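Putative antibiotic biosynthesis monooxygenase (Bordetella bronchiseptica, PDB 3GZ7) is of unproven function but is probably a monooxygenase of the antibiotic biosynthesis type, built as an alpha-beta barrel dimer. Local coordinates at residues Ile21-Ser26 with Asp79-Asp84; Phe48-Gly53 with Ser88-Glu93. All blocks are in the same frame, centred on the assembly; numbering follows the deposited sequence.

Contact 1 (Ile21-Ser26 with Asp79-Asp84)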
ATOM      1  N   ILE A  21      -6.543  10.457  -4.715  1.00 22.10           N
ATOM      2  CA  ILE A  21      -6.287   9.713  -3.500  1.00 18.34           C
ATOM      3  C   ILE A  21      -6.424   8.207  -3.772  1.00 16.30           C
ATOM      4  O   ILE A  21      -7.001   7.799  -4.777  1.00 15.72           O
ATOM      5  CB  ILE A  21      -7.171  10.212  -2.341  1.00 18.94           C
ATOM      6  CG1 ILE A  21      -8.656   9.881  -2.558  1.00 19.36           C
ATOM      7  CG2 ILE A  21      -6.945  11.766  -2.118  1.00 17.07           C
ATOM      8  CD1 ILE A  21      -9.107   8.494  -2.007  1.00 18.60           C
ATOM      9  N   GLN A  22      -5.818   7.400  -2.907  1.00 16.80           N
ATOM     10  CA  GLN A  22      -5.918   5.945  -2.975  1.00 19.30           C
ATOM     11  C   GLN A  22      -6.593   5.395  -1.725  1.00 17.81           C
ATOM     12  O   GLN A  22      -6.212   5.709  -0.613  1.00 22.46           O
ATOM     13  CB  GLN A  22      -4.535   5.338  -3.128  1.00 19.06           C
ATOM     14  CG  GLN A  22      -3.860   5.692  -4.477  1.00 21.32           C
ATOM     15  CD  GLN A  22      -2.612   4.878  -4.696  1.00 27.12           C
ATOM     16  OE1 GLN A  22      -1.854   4.628  -3.738  1.00 30.62           O
ATOM     17  NE2 GLN A  22      -2.388   4.433  -5.942  1.00 28.02           N
ATOM     18  N   GLU A  23      -7.650   4.642  -1.928  1.00 15.21           N
ATOM     19  CA  GLU A  23      -8.206   3.795  -0.906  1.00 13.93           C
ATOM     20  C   GLU A  23      -7.279   2.609  -0.802  1.00 13.35           C
ATOM     21  O   GLU A  23      -6.932   2.028  -1.827  1.00 12.28           O
ATOM     22  CB  GLU A  23      -9.612   3.292  -1.309  1.00 10.95           C
ATOM     23  CG  GLU A  23     -10.140   2.099  -0.458  1.00 10.16           C
ATOM     24  CD  GLU A  23     -11.292   1.346  -1.077  1.00 17.63           C
ATOM     25  OE1 GLU A  23     -11.792   1.773  -2.143  1.00 16.82           O
ATOM     26  OE2 GLU A  23     -11.734   0.329  -0.480  1.00 14.07           O
ATOM     27  N   ILE A  24      -6.892   2.255   0.429  1.00 14.38           N
ATOM     28  CA  ILE A  24      -6.110   1.024   0.749  1.00 14.05           C
ATOM     29  C   ILE A  24      -6.994   0.131   1.590  1.00 13.70           C
ATOM     30  O   ILE A  24      -7.386   0.518   2.661  1.00 13.80           O
ATOM     31  CB  ILE A  24      -4.810   1.369   1.553  1.00 10.83           C
ATOM     32  CG1 ILE A  24      -4.069   2.510   0.882  1.00 11.95           C
ATOM     33  CG2 ILE A  24      -3.852   0.176   1.656  1.00 13.97           C
ATOM     34  CD1 ILE A  24      -3.493   2.090  -0.513  1.00  8.30           C
ATOM     35  N   ALA A  25      -7.355  -1.038   1.084  1.00 16.26           N
ATOM     36  CA  ALA A  25      -8.148  -2.010   1.811  1.00 12.60           C
ATOM     37  C   ALA A  25      -7.277  -3.248   2.086  1.00 14.87           C
ATOM     38  O   ALA A  25      -6.855  -3.924   1.131  1.00 14.09           O
ATOM     39  CB  ALA A  25      -9.342  -2.397   0.983  1.00  8.19           C
ATOM     40  N   SER A  26      -6.959  -3.506   3.358  1.00 13.96           N
ATOM     41  CA  SER A  26      -6.195  -4.682   3.767  1.00 14.83           C
ATOM     42  C   SER A  26      -7.160  -5.767   4.068  1.00 15.78           C
ATOM     43  O   SER A  26      -7.947  -5.659   5.022  1.00 16.86           O
ATOM     44  CB  SER A  26      -5.365  -4.464   5.016  1.00 14.68           C
ATOM     45  OG  SER A  26      -4.885  -3.142   5.023  1.00 31.86           O
ATOM     46  N   ASP A  79     -14.697  11.183  -0.740  1.00 13.05           N
ATOM     47  CA  ASP A  79     -16.186  11.031  -0.795  1.00 13.96           C
ATOM     48  C   ASP A  79     -16.637  10.197  -1.988  1.00 15.98           C
ATOM     49  O   ASP A  79     -17.665   9.528  -1.911  1.00 16.86           O
ATOM     50  CB  ASP A  79     -16.940  12.336  -0.848  1.00 17.44           C
ATOM     51  CG  ASP A  79     -16.880  13.118   0.437  1.00 18.19           C
ATOM     52  OD1 ASP A  79     -16.687  12.579   1.550  1.00 21.51           O
ATOM     53  OD2 ASP A  79     -17.053  14.325   0.298  1.00 28.87           O
ATOM     54  N   ASN A  80     -15.903  10.230  -3.097  1.00 14.37           N
ATOM     55  CA  ASN A  80     -16.261   9.364  -4.244  1.00 13.11           C
ATOM     56  C   ASN A  80     -16.305   7.920  -3.796  1.00 13.74           C
ATOM     57  O   ASN A  80     -17.158   7.145  -4.230  1.00 12.11           O
ATOM     58  CB  ASN A  80     -15.265   9.492  -5.388  1.00 13.19           C
ATOM     59  CG  ASN A  80     -15.450  10.761  -6.208  1.00 20.69           C
ATOM     60  OD1 ASN A  80     -14.487  11.240  -6.855  1.00 11.92           O
ATOM     61  ND2 ASN A  80     -16.677  11.297  -6.218  1.00 13.19           N
ATOM     62  N   HIS A  81     -15.396   7.562  -2.892  1.00 13.98           N
ATOM     63  CA  HIS A  81     -15.443   6.247  -2.262  1.00 11.50           C
ATOM     64  C   HIS A  81     -16.458   6.078  -1.128  1.00 10.15           C
ATOM     65  O   HIS A  81     -17.309   5.189  -1.159  1.00  5.75           O
ATOM     66  CB  HIS A  81     -14.047   5.866  -1.746  1.00 15.58           C
ATOM     67  CG  HIS A  81     -14.029   4.552  -1.050  1.00 13.54           C
ATOM     68  ND1 HIS A  81     -13.271   4.329   0.062  1.00  6.05           N
ATOM     69  CD2 HIS A  81     -14.753   3.435  -1.248  1.00 12.55           C
ATOM     70  CE1 HIS A  81     -13.493   3.105   0.504  1.00 14.35           C
ATOM     71  NE2 HIS A  81     -14.406   2.547  -0.261  1.00  8.49           N
HETATM   72  N   MSE A  82     -16.339   6.906  -0.101  1.00 12.37           N
HETATM   73  CA  MSE A  82     -16.996   6.634   1.178  1.00 11.65           C
HETATM   74  C   MSE A  82     -18.469   7.004   1.198  1.00 12.93           C
HETATM   75  O   MSE A  82     -19.242   6.421   1.952  1.00 14.05           O
HETATM   76  CB  MSE A  82     -16.241   7.339   2.300  1.00 12.96           C
HETATM   77  CG  MSE A  82     -14.789   6.744   2.506  1.00  9.57           C
HETATM   78 SE   MSE A  82     -14.835   5.011   3.343  0.75  2.00          SE
HETATM   79  CE  MSE A  82     -15.366   5.602   5.067  1.00  3.88           C
ATOM     80  N   VAL A  83     -18.848   7.951   0.344  1.00 11.34           N
ATOM     81  CA  VAL A  83     -20.226   8.343   0.148  1.00  9.32           C
ATOM     82  C   VAL A  83     -20.759   7.685  -1.116  1.00 11.76           C
ATOM     83  O   VAL A  83     -21.639   6.808  -1.048  1.00  9.66           O
ATOM     84  CB  VAL A  83     -20.367   9.935   0.133  1.00 10.27           C
ATOM     85  CG1 VAL A  83     -21.779  10.432  -0.237  1.00  7.12           C
ATOM     86  CG2 VAL A  83     -19.945  10.538   1.477  1.00  4.03           C
ATOM     87  N   ASP A  84     -20.204   8.062  -2.278  1.00 14.26           N
ATOM     88  CA  ASP A  84     -20.787   7.641  -3.580  1.00 13.54           C
ATOM     89  C   ASP A  84     -20.734   6.113  -3.814  1.00 13.31           C
ATOM     90  O   ASP A  84     -21.774   5.486  -4.080  1.00 13.53           O
ATOM     91  CB  ASP A  84     -20.187   8.445  -4.783  1.00 11.77           C
ATOM     92  CG  ASP A  84     -20.299   9.949  -4.587  1.00 12.29           C
ATOM     93  OD1 ASP A  84     -21.312  10.357  -3.998  1.00 16.41           O
ATOM     94  OD2 ASP A  84     -19.374  10.725  -4.955  1.00 14.58           O
TER
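Strand 21-26 and the helical turn 79-84 come nearest at Glu-23 and His-81, whose CA atoms are 7.8 Å apart, and the gap is bridged by these two side chains alone. Both point toward each other from the backbone. Glu-23 has CG anti to its backbone N (chi1 165°) and runs on extended, which carries the carboxylate off the sheet to the imidazole. There it lies almost flat on one face of the ring, the two planes 14° apart: CD is 3.2 Å from CE1 of His-81, and OE1 sits 3.3 Å above the ring plane, over its centre. This is stacking, not hydrogen bonding; OE1 of Glu-23 is 3.3 Å from NE2 of His-81, but at a poor angle. Three polar atoms of this buried pair are bonded elsewhere: Glu-23 OE1 to Trp-75 NE1, His-81 ND1 to His-110 NE2, and His-81 NE2 to a citrate, probably from the crystallisation liquor, that may mark a pocket beside the pair. Behind the contact the helix widens into a pi-type turn: Asp-79 O accepts from both Val-83 N and Asp-84 N, while Asn-80 ND2 reaches Asp-84 OD2 at 3.0 Å, in the amide plane. Through this carboxylate-imidazole stack, helix 78-85 packs on the antiparallel sheet of the alpha-beta barrel at strand 21-28, with Trp-75 of strand 68-75, which also stacks on His-81, and His-110 of strand 107-113 next to the ring.

Contact 2 (Phe48-Gly53 with Ser88-Glu93)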
ATOM      1  N   PHE A  48     -15.994  -1.276  -9.958  1.00 25.39           N
ATOM      2  CA  PHE A  48     -15.196  -0.149  -9.491  1.00 25.59           C
ATOM      3  C   PHE A  48     -14.866   0.863 -10.616  1.00 26.55           C
ATOM      4  O   PHE A  48     -15.011   2.057 -10.418  1.00 26.96           O
ATOM      5  CB  PHE A  48     -13.875  -0.628  -8.862  1.00 25.63           C
ATOM      6  CG  PHE A  48     -14.002  -1.142  -7.441  1.00 23.94           C
ATOM      7  CD1 PHE A  48     -13.942  -0.271  -6.364  1.00 28.76           C
ATOM      8  CD2 PHE A  48     -14.119  -2.492  -7.185  1.00 22.40           C
ATOM      9  CE1 PHE A  48     -14.029  -0.729  -5.067  1.00 25.07           C
ATOM     10  CE2 PHE A  48     -14.214  -2.934  -5.894  1.00 19.92           C
ATOM     11  CZ  PHE A  48     -14.167  -2.051  -4.839  1.00 19.50           C
HETATM   12  N   MSE A  49     -14.407   0.372 -11.775  0.70 27.87           N
HETATM   13  CA  MSE A  49     -13.985   1.239 -12.909  0.70 28.12           C
HETATM   14  C   MSE A  49     -15.086   2.159 -13.347  0.70 25.06           C
HETATM   15  O   MSE A  49     -14.851   3.325 -13.663  0.70 29.14           O
HETATM   16  CB  MSE A  49     -13.537   0.414 -14.145  0.70 30.72           C
HETATM   17  CG  MSE A  49     -12.289  -0.488 -13.962  0.70 35.43           C
HETATM   18 SE   MSE A  49     -10.667   0.434 -13.370  0.53 37.62          SE
HETATM   19  CE  MSE A  49     -10.121   1.408 -15.009  0.70 22.03           C
ATOM     20  N   ARG A  50     -16.295   1.637 -13.382  1.00 24.92           N
ATOM     21  CA  ARG A  50     -17.475   2.466 -13.663  1.00 24.76           C
ATOM     22  C   ARG A  50     -18.017   3.285 -12.446  1.00 24.73           C
ATOM     23  O   ARG A  50     -18.959   4.055 -12.617  1.00 24.01           O
ATOM     24  CB  ARG A  50     -18.597   1.627 -14.285  1.00 21.24           C
ATOM     25  CG  ARG A  50     -19.475   0.934 -13.317  1.00 26.46           C
ATOM     26  CD  ARG A  50     -20.207  -0.177 -14.028  1.00 27.09           C
ATOM     27  NE  ARG A  50     -21.174  -0.849 -13.166  1.00 29.67           N
ATOM     28  CZ  ARG A  50     -21.664  -2.062 -13.412  1.00 29.04           C
ATOM     29  NH1 ARG A  50     -21.286  -2.732 -14.487  1.00 33.88           N
ATOM     30  NH2 ARG A  50     -22.539  -2.601 -12.595  1.00 34.45           N
ATOM     31  N   ALA A  51     -17.436   3.154 -11.249  1.00 23.72           N
ATOM     32  CA  ALA A  51     -17.858   3.978 -10.114  1.00 20.26           C
ATOM     33  C   ALA A  51     -17.477   5.429 -10.362  1.00 19.73           C
ATOM     34  O   ALA A  51     -16.460   5.717 -10.998  1.00 20.55           O
ATOM     35  CB  ALA A  51     -17.243   3.490  -8.825  1.00 21.34           C
ATOM     36  N   ARG A  52     -18.313   6.345  -9.889  1.00 18.28           N
ATOM     37  CA  ARG A  52     -18.043   7.790  -9.979  1.00 17.63           C
ATOM     38  C   ARG A  52     -16.665   8.187  -9.413  1.00 17.50           C
ATOM     39  O   ARG A  52     -16.378   7.888  -8.247  1.00 13.78           O
ATOM     40  CB  ARG A  52     -19.115   8.521  -9.203  1.00 19.61           C
ATOM     41  CG  ARG A  52     -18.952  10.039  -9.137  1.00 23.15           C
ATOM     42  CD  ARG A  52     -20.158  10.632  -8.464  1.00 19.13           C
ATOM     43  NE  ARG A  52     -20.005  12.057  -8.318  1.00 31.80           N
ATOM     44  CZ  ARG A  52     -20.958  12.867  -7.891  1.00 33.22           C
ATOM     45  NH1 ARG A  52     -22.153  12.389  -7.558  1.00 32.73           N
ATOM     46  NH2 ARG A  52     -20.700  14.166  -7.800  1.00 38.33           N
ATOM     47  N   GLY A  53     -15.815   8.803 -10.250  1.00 15.43           N
ATOM     48  CA  GLY A  53     -14.491   9.242  -9.859  1.00 16.27           C
ATOM     49  C   GLY A  53     -13.402   8.205  -9.630  1.00 15.91           C
ATOM     50  O   GLY A  53     -12.357   8.540  -9.068  1.00 15.98           O
ATOM     51  N   SER A  88     -23.924   2.916  -3.408  1.00 13.88           N
ATOM     52  CA  SER A  88     -24.390   2.450  -4.712  1.00 13.41           C
ATOM     53  C   SER A  88     -24.698   0.978  -4.628  1.00 16.73           C
ATOM     54  O   SER A  88     -24.146   0.261  -3.785  1.00 16.85           O
ATOM     55  CB  SER A  88     -23.329   2.657  -5.780  1.00 15.84           C
ATOM     56  OG  SER A  88     -22.244   1.750  -5.589  1.00  8.15           O
ATOM     57  N   ALA A  89     -25.552   0.531  -5.533  1.00 17.63           N
ATOM     58  CA  ALA A  89     -25.911  -0.867  -5.662  1.00 19.05           C
ATOM     59  C   ALA A  89     -24.699  -1.675  -6.089  1.00 18.40           C
ATOM     60  O   ALA A  89     -24.661  -2.865  -5.836  1.00 19.54           O
ATOM     61  CB  ALA A  89     -27.026  -1.052  -6.650  1.00 17.30           C
ATOM     62  N   ASP A  90     -23.696  -1.054  -6.708  1.00 20.16           N
ATOM     63  CA  ASP A  90     -22.465  -1.815  -7.074  1.00 19.64           C
ATOM     64  C   ASP A  90     -21.659  -2.244  -5.877  1.00 19.23           C
ATOM     65  O   ASP A  90     -21.014  -3.293  -5.920  1.00 20.83           O
ATOM     66  CB  ASP A  90     -21.592  -1.086  -8.066  1.00 19.50           C
ATOM     67  CG  ASP A  90     -22.189  -1.101  -9.488  1.00 26.49           C
ATOM     68  OD1 ASP A  90     -23.049  -1.969  -9.753  1.00 25.99           O
ATOM     69  OD2 ASP A  90     -21.798  -0.252 -10.330  1.00 23.53           O
ATOM     70  N   PHE A  91     -21.734  -1.488  -4.794  1.00 20.34           N
ATOM     71  CA  PHE A  91     -21.136  -1.943  -3.516  1.00 21.07           C
ATOM     72  C   PHE A  91     -21.806  -3.212  -2.997  1.00 19.15           C
ATOM     73  O   PHE A  91     -21.150  -4.131  -2.529  1.00 18.04           O
ATOM     74  CB  PHE A  91     -21.139  -0.827  -2.442  1.00 21.62           C
ATOM     75  CG  PHE A  91     -20.588  -1.282  -1.102  1.00 22.32           C
ATOM     76  CD1 PHE A  91     -19.380  -1.964  -1.029  1.00 27.10           C
ATOM     77  CD2 PHE A  91     -21.278  -1.043   0.066  1.00 25.67           C
ATOM     78  CE1 PHE A  91     -18.892  -2.420   0.182  1.00 26.56           C
ATOM     79  CE2 PHE A  91     -20.764  -1.467   1.289  1.00 19.84           C
ATOM     80  CZ  PHE A  91     -19.569  -2.150   1.336  1.00 26.10           C
ATOM     81  N   GLN A  92     -23.124  -3.259  -3.115  1.00 21.53           N
ATOM     82  CA  GLN A  92     -23.899  -4.424  -2.731  1.00 22.31           C
ATOM     83  C   GLN A  92     -23.534  -5.638  -3.603  1.00 22.47           C
ATOM     84  O   GLN A  92     -23.516  -6.775  -3.124  1.00 22.17           O
ATOM     85  CB  GLN A  92     -25.434  -4.127  -2.795  1.00 21.31           C
ATOM     86  CG  GLN A  92     -25.873  -2.748  -2.164  1.00 19.70           C
ATOM     87  CD  GLN A  92     -25.479  -2.621  -0.708  1.00 27.49           C
ATOM     88  OE1 GLN A  92     -25.610  -3.578   0.041  1.00 29.78           O
ATOM     89  NE2 GLN A  92     -25.040  -1.438  -0.287  1.00 20.91           N
ATOM     90  N   GLU A  93     -23.218  -5.393  -4.872  1.00 23.11           N
ATOM     91  CA  GLU A  93     -22.791  -6.449  -5.802  1.00 22.33           C
ATOM     92  C   GLU A  93     -21.317  -6.915  -5.555  1.00 21.59           C
ATOM     93  O   GLU A  93     -20.999  -8.105  -5.629  1.00 20.11           O
ATOM     94  CB  GLU A  93     -22.969  -5.942  -7.226  1.00 23.96           C
ATOM     95  CG  GLU A  93     -22.601  -6.898  -8.309  1.00 32.14           C
ATOM     96  CD  GLU A  93     -23.492  -8.113  -8.338  1.00 44.23           C
ATOM     97  OE1 GLU A  93     -24.506  -8.152  -7.608  1.00 45.47           O
ATOM     98  OE2 GLU A  93     -23.158  -9.040  -9.100  1.00 52.09           O
TER
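Asp-90 OD1 comes to the edge of the Arg-50 guanidinium, near the guanidinium plane, and the two flat groups are turned 50° from one another. It is a side-on, two-nitrogen salt bridge: NE of Arg-50 gives a hydrogen bond to OD2 of Asp-90 at 3.0 Å, and NH2 of Arg-50 gives one to OD1 of Asp-90, also at 3.0 Å. The bonds bend to about 150° at the hydrogen. Both oxygens are approached on the syn side, but from well out of the carboxylate plane, so the pairing is twisted rather than coplanar. Arg-50 holds CG between its backbone N and carbonyl carbon (chi1 86°), and from there the chain extends to NE, crossing Asp-90 at about a right angle. With Arg-50 exposed and Asp-90 partly so, this is a surface ion pair. Asp-90 lies in the first turn of its helix, where the side-chain OG of Ser-88, at the N-cap, takes a weak capping bond from Phe-91 N. The bridge is plain surface packing that ties the turn after helix 34-49 to the start of helix 89-98; nearby, Phe-48 packs against Phe-85, Trp-94 and strands 54-62 and 68-75.

Contact 1 and contact 2 have centres about 11 Å apart within one subunit, and both belong to the antibiotic biosynthesis monooxygenase domain. Their segments alternate along the chain: strand 21-28 leads into helix 34-49, and helix 78-85 is followed by helix 89-98. Contact 1 is buried and sets a helix against the four-stranded sheet; contact 2 is at the surface and joins the turn that follows helix 34-49 to the first turn of helix 89-98. They touch directly where Arg-52 and Gly-53 pack on Asn-80, with Arg-52 also against Asp-84. Helix 78-85 therefore connects the two, consistent with the helices covering one side of the sheet in the alpha-beta barrel dimer.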